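Local coordinates for protein diaminopimelate decarboxylase (Phaeodactylum tricornutum, PDB 7JPJ) that probably decarboxylates diaminopimelate in the last step of lysine biosynthesis, using pyridoxal 5'-phosphate as cofactor and working as a dimer, at residues T4-S9 with P330-P335; I10-E15 with L29-I34; L45-A50 with L274-E279; L53-A58 with K74-D79; C123-L128 with F174-E179. All coordinates share one frame; numbering follows the deposited sequence.

How the contacts relate
Starting at the N terminus, contact 1 sets residues 4-9 against strand 331-334 and closes a loop that holds the other four contacts. Contact 2 follows almost at once: residues 10-15 meet strand 29-33, part of the same mixed sheet as strand 331-334, and the two contacts touch where Leu334 packs on Leu12 and Pro14. Contact 3 then brings the loop after helix 34-45 to strand 275-278 of the parallel barrel sheet, enclosing contacts 4 and 5, which follow one another in series. Contact 4 pairs strand 53-58, a neighbour of strand 275-278, with strand 77-80. Contact 5 lies farther round the barrel, its centre about 24 Å from that of contact 4, and reaches the second subunit.

Contact 1 of 5, residues T4-S9 with P330-P335; sequences TNPLQS and PITILP
With chi1 at -65°, Thr332 carries OG1 beside its backbone N and CG2 anti to it, a setting that turns the methyl to the N-terminal residues Pro6 and Gln8. CG2 lies 3.9 Å from Gln8 O and 4.1 Å from Pro6 CB. Next to it, Ser9 CB meets Thr332 CB at 4.1 Å; the Ser9 hydroxyl is engaged elsewhere, by Leu12 N. Farther along strand 331-334, Leu334 CD2 faces main chain, 4.3 Å from both Leu7 O and Gln8 CA. Within the irregular N-terminal segment, Gln8 NE2 donates to Ser9 O at 2.9 Å, close to straight (167°). Strand 331-334 meanwhile pairs through its backbone with strand 386-390, Thr332 with Val388, in the mixed sheet. Across the contact methyl and methylene groups meet main chain and other carbons, so the match of the N-terminal residues to this strand is apolar and only partly buried, without polar pairing.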
# COMPACT_ATOMS: atom_id res chain seq x y z
N THR A 4 -24.24 25.74 -6.49
CA THR A 4 -22.78 25.69 -6.45
C THR A 4 -22.28 24.25 -6.53
O THR A 4 -21.07 23.99 -6.45
CB THR A 4 -22.23 26.36 -5.16
OG1 THR A 4 -20.83 26.66 -5.33
CG2 THR A 4 -22.40 25.44 -3.95
N ASN A 5 -23.20 23.31 -6.71
CA ASN A 5 -22.82 21.91 -6.90
C ASN A 5 -22.17 21.74 -8.26
O ASN A 5 -22.71 22.23 -9.26
CB ASN A 5 -24.04 21.00 -6.77
CG ASN A 5 -24.28 20.54 -5.35
OD1 ASN A 5 -23.36 20.49 -4.53
ND2 ASN A 5 -25.53 20.22 -5.04
N PRO A 6 -21.03 21.07 -8.35
CA PRO A 6 -20.39 20.86 -9.66
C PRO A 6 -21.29 20.05 -10.59
O PRO A 6 -21.88 19.04 -10.19
CB PRO A 6 -19.10 20.11 -9.32
CG PRO A 6 -18.85 20.41 -7.88
CD PRO A 6 -20.20 20.55 -7.25
N LEU A 7 -21.33 20.44 -11.86
CA LEU A 7 -22.24 19.77 -12.82
C LEU A 7 -21.48 18.62 -13.46
O LEU A 7 -22.11 17.81 -14.13
CB LEU A 7 -22.71 20.81 -13.83
CG LEU A 7 -23.50 21.97 -13.25
CD1 LEU A 7 -23.39 23.19 -14.16
CD2 LEU A 7 -24.95 21.59 -13.05
N GLN A 8 -20.18 18.60 -13.24
CA GLN A 8 -19.36 17.48 -13.72
C GLN A 8 -18.15 17.39 -12.80
O GLN A 8 -18.03 18.22 -11.91
CB GLN A 8 -18.90 17.73 -15.15
CG GLN A 8 -18.31 19.10 -15.41
CD GLN A 8 -17.54 19.11 -16.71
OE1 GLN A 8 -18.07 19.43 -17.76
NE2 GLN A 8 -16.27 18.74 -16.64
N SER A 9 -17.29 16.41 -13.03
CA SER A 9 -16.02 16.31 -12.29
C SER A 9 -14.95 16.93 -13.19
O SER A 9 -15.31 17.63 -14.12
CB SER A 9 -15.77 14.88 -11.97
OG SER A 9 -15.42 14.16 -13.12
N PRO A 330 -9.41 15.87 -5.19
CA PRO A 330 -10.69 16.51 -5.52
C PRO A 330 -11.79 15.47 -5.60
O PRO A 330 -11.64 14.42 -6.23
CB PRO A 330 -10.42 17.16 -6.89
CG PRO A 330 -8.94 17.09 -7.10
CD PRO A 330 -8.45 15.93 -6.30
N ILE A 331 -12.92 15.77 -4.95
CA ILE A 331 -14.02 14.82 -4.81
C ILE A 331 -15.30 15.47 -5.28
O ILE A 331 -15.66 16.56 -4.81
CB ILE A 331 -14.15 14.33 -3.36
CG1 ILE A 331 -12.89 13.58 -2.94
CG2 ILE A 331 -15.38 13.45 -3.22
CD1 ILE A 331 -12.75 13.39 -1.45
N THR A 332 -15.99 14.82 -6.21
CA THR A 332 -17.28 15.27 -6.72
C THR A 332 -18.28 14.13 -6.62
O THR A 332 -17.95 12.98 -6.95
CB THR A 332 -17.18 15.76 -8.17
OG1 THR A 332 -16.35 16.92 -8.23
CG2 THR A 332 -18.55 16.10 -8.72
N ILE A 333 -19.48 14.44 -6.16
CA ILE A 333 -20.56 13.47 -6.03
C ILE A 333 -21.59 13.75 -7.10
O ILE A 333 -22.15 14.85 -7.16
CB ILE A 333 -21.18 13.50 -4.63
CG1 ILE A 333 -20.20 12.93 -3.61
CG2 ILE A 333 -22.50 12.73 -4.61
CD1 ILE A 333 -20.64 13.09 -2.19
N LEU A 334 -21.85 12.76 -7.95
CA LEU A 334 -22.80 12.85 -9.05
C LEU A 334 -24.00 11.94 -8.79
O LEU A 334 -23.88 10.94 -8.07
CB LEU A 334 -22.15 12.46 -10.38
CG LEU A 334 -20.97 13.35 -10.80
CD1 LEU A 334 -20.20 12.73 -11.95
CD2 LEU A 334 -21.45 14.75 -11.15
N PRO A 335 -25.17 12.25 -9.35
CA PRO A 335 -26.35 11.42 -9.11
C PRO A 335 -26.19 10.04 -9.72
O PRO A 335 -25.78 9.90 -10.88
CB PRO A 335 -27.49 12.20 -9.77
CG PRO A 335 -26.80 13.05 -10.80
CD PRO A 335 -25.48 13.42 -10.20

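Contact 2 of 5, residues I10-E15 with L29-I34; sequences IFLTPE and LYAYSI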
# COMPACT_ATOMS: atom_id res chain seq x y z
N ILE A 10 -13.67 16.68 -12.93
CA ILE A 10 -12.61 17.18 -13.84
C ILE A 10 -12.90 16.73 -15.29
O ILE A 10 -12.70 17.56 -16.19
CB ILE A 10 -11.20 16.81 -13.33
CG1 ILE A 10 -10.72 17.79 -12.26
CG2 ILE A 10 -10.19 16.66 -14.45
CD1 ILE A 10 -10.90 19.24 -12.64
N PHE A 11 -13.38 15.51 -15.51
CA PHE A 11 -13.66 15.15 -16.90
C PHE A 11 -14.86 14.21 -17.04
O PHE A 11 -15.03 13.61 -18.12
CB PHE A 11 -12.43 14.52 -17.57
CG PHE A 11 -11.92 13.25 -16.92
CD1 PHE A 11 -12.48 12.02 -17.22
CD2 PHE A 11 -10.87 13.29 -16.02
CE1 PHE A 11 -12.01 10.85 -16.63
CE2 PHE A 11 -10.39 12.13 -15.42
CZ PHE A 11 -10.97 10.91 -15.73
N LEU A 12 -15.71 14.08 -16.02
CA LEU A 12 -16.82 13.13 -16.05
C LEU A 12 -18.12 13.84 -15.72
O LEU A 12 -18.33 14.28 -14.58
CB LEU A 12 -16.59 11.97 -15.07
CG LEU A 12 -15.56 10.91 -15.46
CD1 LEU A 12 -15.53 9.81 -14.42
CD2 LEU A 12 -15.86 10.35 -16.84
N THR A 13 -19.01 13.95 -16.71
CA THR A 13 -20.38 14.34 -16.45
C THR A 13 -21.15 13.15 -15.87
O THR A 13 -20.67 12.01 -15.94
CB THR A 13 -21.06 14.83 -17.73
OG1 THR A 13 -21.22 13.74 -18.64
CG2 THR A 13 -20.23 15.92 -18.39
N PRO A 14 -22.32 13.38 -15.27
CA PRO A 14 -23.12 12.24 -14.80
C PRO A 14 -23.44 11.24 -15.89
O PRO A 14 -23.56 10.04 -15.61
CB PRO A 14 -24.38 12.90 -14.24
CG PRO A 14 -23.93 14.27 -13.84
CD PRO A 14 -22.89 14.67 -14.84
N GLU A 15 -23.58 11.69 -17.14
CA GLU A 15 -23.81 10.75 -18.24
C GLU A 15 -22.54 9.97 -18.56
O GLU A 15 -22.59 8.75 -18.79
CB GLU A 15 -24.30 11.50 -19.48
CG GLU A 15 -25.76 11.96 -19.41
CD GLU A 15 -25.94 13.24 -18.61
OE1 GLU A 15 -24.93 13.79 -18.11
OE2 GLU A 15 -27.10 13.71 -18.50
N LEU A 29 -14.02 1.57 -10.25
CA LEU A 29 -13.24 1.48 -11.48
C LEU A 29 -12.34 2.70 -11.60
O LEU A 29 -12.59 3.73 -10.98
CB LEU A 29 -14.14 1.35 -12.71
CG LEU A 29 -15.12 2.50 -12.96
CD1 LEU A 29 -14.64 3.43 -14.07
CD2 LEU A 29 -16.50 1.95 -13.27
N TYR A 30 -11.29 2.56 -12.40
CA TYR A 30 -10.43 3.67 -12.78
C TYR A 30 -10.85 4.16 -14.16
O TYR A 30 -11.03 3.36 -15.08
CB TYR A 30 -8.96 3.25 -12.81
CG TYR A 30 -8.38 2.75 -11.50
CD1 TYR A 30 -7.93 3.64 -10.53
CD2 TYR A 30 -8.24 1.39 -11.26
CE1 TYR A 30 -7.38 3.18 -9.35
CE2 TYR A 30 -7.69 0.92 -10.08
CZ TYR A 30 -7.26 1.82 -9.13
OH TYR A 30 -6.72 1.36 -7.95
N ALA A 31 -10.99 5.48 -14.29
CA ALA A 31 -11.34 6.11 -15.56
C ALA A 31 -10.19 7.01 -15.99
O ALA A 31 -9.74 7.86 -15.22
CB ALA A 31 -12.63 6.92 -15.44
N TYR A 32 -9.72 6.81 -17.22
CA TYR A 32 -8.69 7.64 -17.83
C TYR A 32 -9.25 8.33 -19.05
O TYR A 32 -10.01 7.73 -19.82
CB TYR A 32 -7.45 6.81 -18.21
CG TYR A 32 -6.84 6.04 -17.06
CD1 TYR A 32 -7.26 4.75 -16.77
CD2 TYR A 32 -5.85 6.60 -16.26
CE1 TYR A 32 -6.71 4.03 -15.72
CE2 TYR A 32 -5.29 5.89 -15.21
CZ TYR A 32 -5.72 4.61 -14.94
OH TYR A 32 -5.17 3.89 -13.90
N SER A 33 -8.88 9.60 -19.24
CA SER A 33 -9.42 10.44 -20.30
C SER A 33 -8.33 10.74 -21.32
O SER A 33 -7.28 11.28 -20.97
CB SER A 33 -9.99 11.74 -19.73
OG SER A 33 -9.81 12.81 -20.63
N ILE A 34 -8.59 10.39 -22.58
CA ILE A 34 -7.64 10.68 -23.66
C ILE A 34 -7.41 12.19 -23.77
O ILE A 34 -6.28 12.63 -24.03
CB ILE A 34 -8.15 10.08 -24.98
CG1 ILE A 34 -7.73 8.61 -25.10
CG2 ILE A 34 -7.65 10.87 -26.18
CD1 ILE A 34 -6.24 8.42 -25.31
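The Phe11 ring has Ser33 CB over one of its faces, 3.7 Å from the ring centroid and 18° off the ring normal, a CH-pi contact. The methylene is shifted toward the rim, so its closest ring atom is CD1 at 3.5 Å. Phe11 chi1 of 60° holds CG between the backbone N and the carbonyl carbon, from where the ring reaches across to strand 29-33. Its far end meets that strand edge-on: CZ lies 3.3 Å from Ala31 O, which sits near the ring plane. The Ala31 methyl fills the angle between two side chains, with Phe11 CE1 and Leu12 CD1 each 4.2 Å from Ala31 CB. The same pair continues onto the next strand of the mixed sheet, Phe11 on Ala290 and Leu12 on Val292 of strand 289-300. The contact thus joins the loop leading into helix 14-24 to a strand near the start of the chain that belongs to the beta-rich part of the enzyme. Ser33 does two jobs: its methylene serves the ring, while OG, at the N-cap of helix 34-45, accepts from Lys36 N. The arrangement suits the polarity of an aromatic ring, a C-H over the electron-rich face and a carbonyl oxygen at the hydrogen-bearing edge, though the gain from each is probably small.

Contact 3 of 5, residues L45-A50 with L274-E279; sequences LAFPNA and LQMEIE
Phe47, Pro48 and Asn49 gather round the tip of Met276, a residue of strand 275-278 in the parallel sheet of the TIM-barrel domain. This methyl is the close part of the contact: Met276 CE lies 3.4 Å from Pro48 O, 3.5 Å from Asn49 CB and 3.8 Å from Phe47 CD1. The bend in the methionine chain at chi3 (24°) places CE there, and the side chain runs at about a right angle to that of Phe47. Its sulfur forms a Met-aromatic contact with Phe47, SD standing 5.3 Å from the ring centroid in an oblique approach, 62° off the ring normal. Ile278 CD1 lies at the CG-CD2 side of the ring, near CB, at a looser 4.1 Å from Phe47 CD2. Helix 252-270 completes the burial of Met276 through Val259 and Phe263, and Leu53 of strand 53-58 touches both Met276 and Phe47. The outer side is different: Asn49, partly exposed, turns its polar end to its own loop, between the end of helix 34-45 and strand 53-58. There OD1 accepts weakly from Gly52 N, and Asn49 ND2 donates to Phe47 O at 3.2 Å, in the carbonyl plane.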
# COMPACT_ATOMS: atom_id res chain seq x y z
N LEU A 45 5.99 17.97 -24.24
CA LEU A 45 6.72 18.08 -25.50
C LEU A 45 7.03 19.52 -25.87
O LEU A 45 7.85 19.75 -26.77
CB LEU A 45 5.92 17.41 -26.62
CG LEU A 45 5.85 15.89 -26.57
CD1 LEU A 45 4.70 15.37 -27.42
CD2 LEU A 45 7.17 15.28 -27.01
N ALA A 46 6.40 20.49 -25.21
CA ALA A 46 6.66 21.91 -25.42
C ALA A 46 7.62 22.48 -24.38
O ALA A 46 7.71 23.70 -24.24
CB ALA A 46 5.35 22.69 -25.42
N PHE A 47 8.33 21.62 -23.66
CA PHE A 47 9.27 22.08 -22.64
C PHE A 47 10.40 22.87 -23.29
O PHE A 47 10.97 22.42 -24.30
CB PHE A 47 9.83 20.88 -21.87
CG PHE A 47 10.44 21.24 -20.55
CD1 PHE A 47 11.76 21.65 -20.47
CD2 PHE A 47 9.70 21.14 -19.38
CE1 PHE A 47 12.33 21.98 -19.25
CE2 PHE A 47 10.26 21.47 -18.16
CZ PHE A 47 11.58 21.89 -18.09
N PRO A 48 10.75 24.04 -22.76
CA PRO A 48 11.84 24.82 -23.36
C PRO A 48 13.16 24.08 -23.29
O PRO A 48 13.58 23.61 -22.23
CB PRO A 48 11.86 26.10 -22.51
CG PRO A 48 10.51 26.17 -21.88
CD PRO A 48 10.10 24.75 -21.65
N ASN A 49 13.83 23.97 -24.44
CA ASN A 49 15.11 23.28 -24.54
C ASN A 49 16.03 24.07 -25.46
O ASN A 49 15.58 24.80 -26.34
CB ASN A 49 14.95 21.84 -25.07
CG ASN A 49 14.42 21.79 -26.48
OD1 ASN A 49 15.15 21.46 -27.41
ND2 ASN A 49 13.14 22.09 -26.65
N ALA A 50 17.34 23.92 -25.23
CA ALA A 50 18.33 24.65 -26.00
C ALA A 50 18.77 23.89 -27.25
O ALA A 50 18.77 24.45 -28.35
CB ALA A 50 19.54 24.99 -25.13
N LEU A 274 24.24 20.01 -25.35
CA LEU A 274 23.78 18.77 -24.74
C LEU A 274 22.29 18.56 -24.97
O LEU A 274 21.50 19.50 -24.89
CB LEU A 274 24.06 18.76 -23.24
CG LEU A 274 25.52 18.80 -22.76
CD1 LEU A 274 25.57 18.82 -21.24
CD2 LEU A 274 26.31 17.63 -23.31
N GLN A 275 21.93 17.31 -25.25
CA GLN A 275 20.52 16.93 -25.28
C GLN A 275 19.96 16.90 -23.86
O GLN A 275 20.63 16.48 -22.92
CB GLN A 275 20.37 15.55 -25.93
CG GLN A 275 18.96 15.00 -25.89
CD GLN A 275 18.20 15.28 -27.18
OE1 GLN A 275 18.51 16.23 -27.89
NE2 GLN A 275 17.20 14.45 -27.47
N MET A 276 18.71 17.36 -23.71
CA MET A 276 18.04 17.37 -22.42
C MET A 276 16.98 16.28 -22.36
O MET A 276 16.36 15.93 -23.37
CB MET A 276 17.38 18.73 -22.14
CG MET A 276 17.10 18.97 -20.66
SD MET A 276 16.07 20.41 -20.31
CE MET A 276 15.18 20.59 -21.85
N GLU A 277 16.78 15.74 -21.17
CA GLU A 277 15.75 14.74 -20.92
C GLU A 277 14.98 15.09 -19.66
O GLU A 277 15.56 15.61 -18.69
CB GLU A 277 16.34 13.34 -20.77
CG GLU A 277 16.94 12.78 -22.04
CD GLU A 277 17.40 11.35 -21.88
OE1 GLU A 277 17.30 10.82 -20.75
OE2 GLU A 277 17.86 10.75 -22.87
N ILE A 278 13.68 14.81 -19.67
CA ILE A 278 12.82 14.99 -18.51
C ILE A 278 12.03 13.71 -18.30
O ILE A 278 11.66 13.02 -19.26
CB ILE A 278 11.87 16.20 -18.67
CG1 ILE A 278 10.95 16.02 -19.88
CG2 ILE A 278 12.68 17.49 -18.81
CD1 ILE A 278 9.94 17.14 -20.05
N GLU A 279 11.79 13.37 -17.04
CA GLU A 279 11.16 12.11 -16.66
C GLU A 279 9.91 12.36 -15.82
O GLU A 279 9.85 11.96 -14.65
CB GLU A 279 12.15 11.23 -15.91
CG GLU A 279 13.01 10.33 -16.79
CD GLU A 279 14.07 9.57 -16.01
OE1 GLU A 279 15.13 9.22 -16.60
OE2 GLU A 279 13.86 9.33 -14.80

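Contact 4 of 5, residues L53-A58 with K74-D79; sequences LTVRYA and KNIHVD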
# COMPACT_ATOMS: atom_id res chain seq x y z
N LEU A 53 15.26 17.99 -26.90
CA LEU A 53 14.51 17.52 -25.75
C LEU A 53 14.00 16.11 -26.00
O LEU A 53 13.63 15.76 -27.12
CB LEU A 53 13.32 18.45 -25.45
CG LEU A 53 12.23 17.93 -24.51
CD1 LEU A 53 12.70 17.97 -23.06
CD2 LEU A 53 10.93 18.70 -24.69
N THR A 54 14.00 15.30 -24.94
CA THR A 54 13.36 13.99 -24.93
C THR A 54 12.51 13.87 -23.68
O THR A 54 13.00 14.14 -22.58
CB THR A 54 14.38 12.85 -24.97
OG1 THR A 54 15.27 13.04 -26.08
CG2 THR A 54 13.68 11.51 -25.11
N VAL A 55 11.25 13.48 -23.84
CA VAL A 55 10.34 13.29 -22.72
C VAL A 55 10.21 11.79 -22.47
O VAL A 55 9.84 11.03 -23.37
CB VAL A 55 8.97 13.92 -23.00
CG1 VAL A 55 8.00 13.62 -21.86
CG2 VAL A 55 9.11 15.41 -23.22
N ARG A 56 10.51 11.37 -21.24
CA ARG A 56 10.36 9.99 -20.82
C ARG A 56 9.21 9.88 -19.83
O ARG A 56 9.15 10.65 -18.86
CB ARG A 56 11.65 9.47 -20.18
CG ARG A 56 12.91 9.74 -20.98
CD ARG A 56 14.01 8.76 -20.62
NE ARG A 56 14.24 7.79 -21.69
CZ ARG A 56 15.30 7.79 -22.49
NH1 ARG A 56 16.25 8.70 -22.32
NH2 ARG A 56 15.43 6.88 -23.44
N TYR A 57 8.31 8.93 -20.06
CA TYR A 57 7.23 8.67 -19.13
C TYR A 57 7.71 7.73 -18.03
O TYR A 57 8.20 6.63 -18.33
CB TYR A 57 6.02 8.08 -19.85
CG TYR A 57 4.92 7.59 -18.92
CD1 TYR A 57 4.51 8.35 -17.83
CD2 TYR A 57 4.29 6.37 -19.15
CE1 TYR A 57 3.51 7.90 -16.99
CE2 TYR A 57 3.29 5.92 -18.31
CZ TYR A 57 2.90 6.69 -17.23
OH TYR A 57 1.91 6.24 -16.39
N ALA A 58 7.60 8.16 -16.78
CA ALA A 58 7.92 7.33 -15.63
C ALA A 58 6.75 6.37 -15.40
O ALA A 58 5.83 6.65 -14.63
CB ALA A 58 8.18 8.19 -14.40
N LYS A 74 2.81 9.46 -29.33
CA LYS A 74 3.15 10.87 -29.22
C LYS A 74 4.66 11.10 -29.17
O LYS A 74 5.08 12.22 -28.85
CB LYS A 74 2.49 11.47 -27.97
CG LYS A 74 0.98 11.55 -28.06
CD LYS A 74 0.55 12.59 -29.08
CE LYS A 74 0.03 13.84 -28.40
NZ LYS A 74 -0.53 14.82 -29.38
N ASN A 75 5.46 10.08 -29.47
CA ASN A 75 6.93 10.16 -29.46
C ASN A 75 7.48 10.48 -28.07
O ASN A 75 8.50 11.15 -27.94
CB ASN A 75 7.44 11.17 -30.49
CG ASN A 75 7.08 10.79 -31.90
OD1 ASN A 75 6.89 9.61 -32.21
ND2 ASN A 75 6.97 11.78 -32.78
N ILE A 76 6.80 10.00 -27.03
CA ILE A 76 7.28 10.09 -25.66
C ILE A 76 7.91 8.75 -25.29
O ILE A 76 7.30 7.70 -25.51
CB ILE A 76 6.15 10.47 -24.69
CG1 ILE A 76 5.74 11.92 -24.90
CG2 ILE A 76 6.57 10.23 -23.25
CD1 ILE A 76 4.69 12.40 -23.92
N HIS A 77 9.11 8.79 -24.73
CA HIS A 77 9.84 7.58 -24.40
C HIS A 77 9.44 7.09 -23.01
O HIS A 77 8.51 7.61 -22.39
CB HIS A 77 11.34 7.83 -24.53
CG HIS A 77 11.79 8.09 -25.94
ND1 HIS A 77 13.02 7.70 -26.41
CD2 HIS A 77 11.17 8.71 -26.97
CE1 HIS A 77 13.14 8.06 -27.68
NE2 HIS A 77 12.03 8.68 -28.04
N VAL A 78 10.14 6.08 -22.50
CA VAL A 78 9.78 5.42 -21.25
C VAL A 78 10.99 5.40 -20.32
O VAL A 78 12.11 5.09 -20.75
CB VAL A 78 9.27 3.99 -21.50
CG1 VAL A 78 9.48 3.11 -20.28
CG2 VAL A 78 7.81 4.01 -21.90
N ASP A 79 10.77 5.75 -19.05
CA ASP A 79 11.75 5.61 -17.98
C ASP A 79 11.29 4.49 -17.05
O ASP A 79 10.27 4.63 -16.37
CB ASP A 79 11.93 6.92 -17.22
CG ASP A 79 12.43 6.71 -15.79
OD1 ASP A 79 13.42 5.97 -15.59
OD2 ASP A 79 11.83 7.31 -14.87
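The His77 ring carries Thr54 CG2 over the centre of one face, a CH-pi contact at 4.0 Å from the centroid, while Arg56 NH2 stands at its edge, 3.9 Å from ND1. The guanidinium and imidazole planes are 81° apart, and Val78 O lies at the guanidinium edge, 3.6 Å from Arg56 NE. These groups sit on the parallel strand pair of a beta-alpha-beta unit (strand 53-58, helix 65-73, strand 77-80) of the TIM barrel. Arg56 and His77 share one sheet face; the charge of Arg56 is met by a salt bridge from NH1 to Glu277 on the neighbouring strand. Tyr57 and Val78 point to the other face, toward helix 65-73, and Ile76 CG2 packs there 3.9 Å from Val55 CG1. Ala58 lies about 4 Å, side chain to side chain, from Lys60, the predicted cofactor-bearing lysine, with no cofactor attached in this structure. Backbone bonds lace the pair: His77 N to Val55 O, Asp79 N to Tyr57 O, and between them Tyr57 N to His77 O at 2.7 Å, nearly straight at 175°.

Contact 5 of 5, residues C123-L128 with F174-E179; sequences CSVSQL and FGIWHE
Ile176 lies against Ser124 and Val125 where helix 125-134 begins, within the TIM-barrel domain; strand 176-177 pairs there with strand 141-147. The apolar part rests on this isoleucine. Chi1 of -50° puts Ile176 CG1 beside its own backbone N, and CG1 then sits 3.6 Å from Ser124 CA, with CD1 continuing over the Ser124 carbonyl group. The other branch, CG2, meets Val125 CG2 at 4.2 Å, the two side chains crossing at about a right angle. Helix 185-192 adds to this cluster, Val186 touching Ile176 and Ile189 touching Val125. The polar link across the contact is a water that lies within bonding distance of both main chains, 2.8 Å from Cys123 O and 2.9 Å from Gly175 O, and can bridge them. Gly175 has a positive phi (70°), a conformation that favours glycine. Between subunits, the hydroxyls of Ser124 and Ser126 pair with the two carboxylate oxygens of Asp297 of the second subunit, and Trp177 NE1 bonds to Thr302 of that subunit, so both segments take part in the dimer interface. A third group of bonds shapes the helix start. Ser124 is the N-cap, and its OG accepts a weak bond from Gln127 N. The Gln127 side chain reaches back to the residue before the N-cap, its OE1 taking the Cys123 N-H at 2.9 Å with the donor tilted 35° from the amide carbonyl plane.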
# COMPACT_ATOMS: atom_id res chain seq x y z
N CYS A 123 23.23 3.39 -11.27
CA CYS A 123 22.77 4.12 -10.10
C CYS A 123 23.61 3.88 -8.85
O CYS A 123 23.33 4.47 -7.81
CB CYS A 123 21.30 3.77 -9.81
SG CYS A 123 20.16 4.31 -11.12
N SER A 124 24.63 3.03 -8.93
CA SER A 124 25.55 2.83 -7.82
C SER A 124 26.87 2.33 -8.38
O SER A 124 26.97 1.94 -9.54
CB SER A 124 24.99 1.86 -6.78
OG SER A 124 24.90 0.54 -7.31
N VAL A 125 27.90 2.36 -7.53
CA VAL A 125 29.19 1.82 -7.93
C VAL A 125 29.06 0.34 -8.30
O VAL A 125 29.62 -0.11 -9.30
CB VAL A 125 30.23 2.03 -6.81
CG1 VAL A 125 31.49 1.23 -7.07
CG2 VAL A 125 30.55 3.52 -6.67
N SER A 126 28.29 -0.42 -7.51
CA SER A 126 28.12 -1.84 -7.77
C SER A 126 27.54 -2.10 -9.15
O SER A 126 27.95 -3.04 -9.84
CB SER A 126 27.21 -2.46 -6.71
OG SER A 126 27.36 -1.78 -5.47
N GLN A 127 26.56 -1.29 -9.57
CA GLN A 127 25.94 -1.50 -10.87
C GLN A 127 26.90 -1.17 -12.00
O GLN A 127 26.94 -1.88 -13.02
CB GLN A 127 24.67 -0.66 -10.99
CG GLN A 127 23.56 -1.09 -10.07
CD GLN A 127 22.28 -0.33 -10.32
OE1 GLN A 127 22.26 0.65 -11.06
NE2 GLN A 127 21.19 -0.77 -9.70
N LEU A 128 27.66 -0.09 -11.86
CA LEU A 128 28.65 0.26 -12.87
C LEU A 128 29.69 -0.83 -13.02
O LEU A 128 30.07 -1.20 -14.14
CB LEU A 128 29.31 1.60 -12.52
CG LEU A 128 30.06 2.33 -13.63
CD1 LEU A 128 29.13 2.59 -14.80
CD2 LEU A 128 30.64 3.62 -13.10
N PHE A 174 19.61 7.19 -3.52
CA PHE A 174 19.53 7.25 -4.98
C PHE A 174 20.81 7.81 -5.58
O PHE A 174 21.37 8.79 -5.08
CB PHE A 174 18.34 8.11 -5.41
CG PHE A 174 17.02 7.69 -4.83
CD1 PHE A 174 16.75 6.35 -4.58
CD2 PHE A 174 16.05 8.63 -4.54
CE1 PHE A 174 15.53 5.97 -4.04
CE2 PHE A 174 14.83 8.26 -4.01
CZ PHE A 174 14.57 6.93 -3.76
N GLY A 175 21.26 7.19 -6.66
CA GLY A 175 22.42 7.68 -7.38
C GLY A 175 23.72 7.49 -6.61
O GLY A 175 23.75 7.06 -5.46
N ILE A 176 24.81 7.84 -7.29
CA ILE A 176 26.15 7.73 -6.73
C ILE A 176 26.50 9.04 -6.04
O ILE A 176 26.24 10.12 -6.57
CB ILE A 176 27.17 7.39 -7.83
CG1 ILE A 176 26.69 6.19 -8.65
CG2 ILE A 176 28.54 7.11 -7.23
CD1 ILE A 176 27.68 5.74 -9.70
N TRP A 177 27.09 8.93 -4.85
CA TRP A 177 27.49 10.11 -4.09
C TRP A 177 28.46 10.96 -4.90
O TRP A 177 29.41 10.44 -5.49
CB TRP A 177 28.12 9.68 -2.76
CG TRP A 177 28.24 10.77 -1.74
CD1 TRP A 177 29.34 11.09 -1.00
CD2 TRP A 177 27.21 11.68 -1.32
NE1 TRP A 177 29.07 12.14 -0.16
CE2 TRP A 177 27.76 12.52 -0.34
CE3 TRP A 177 25.87 11.86 -1.69
CZ2 TRP A 177 27.03 13.53 0.28
CZ3 TRP A 177 25.14 12.87 -1.08
CH2 TRP A 177 25.73 13.69 -0.10
N HIS A 178 28.22 12.27 -4.92
CA HIS A 178 28.97 13.16 -5.80
C HIS A 178 30.46 13.13 -5.51
O HIS A 178 31.28 13.35 -6.41
CB HIS A 178 28.44 14.59 -5.68
CG HIS A 178 28.79 15.25 -4.39
ND1 HIS A 178 28.08 15.04 -3.22
CD2 HIS A 178 29.78 16.12 -4.07
CE1 HIS A 178 28.62 15.76 -2.25
NE2 HIS A 178 29.65 16.42 -2.74
N GLU A 179 30.85 12.88 -4.25
CA GLU A 179 32.27 12.89 -3.90
C GLU A 179 33.01 11.72 -4.53
O GLU A 179 34.22 11.81 -4.76
CB GLU A 179 32.44 12.88 -2.39
CG GLU A 179 31.74 14.03 -1.68
CD GLU A 179 32.47 14.48 -0.43
OE1 GLU A 179 32.45 15.70 -0.14
OE2 GLU A 179 33.07 13.62 0.26
O HOH W 1 23.48 4.24 -5.04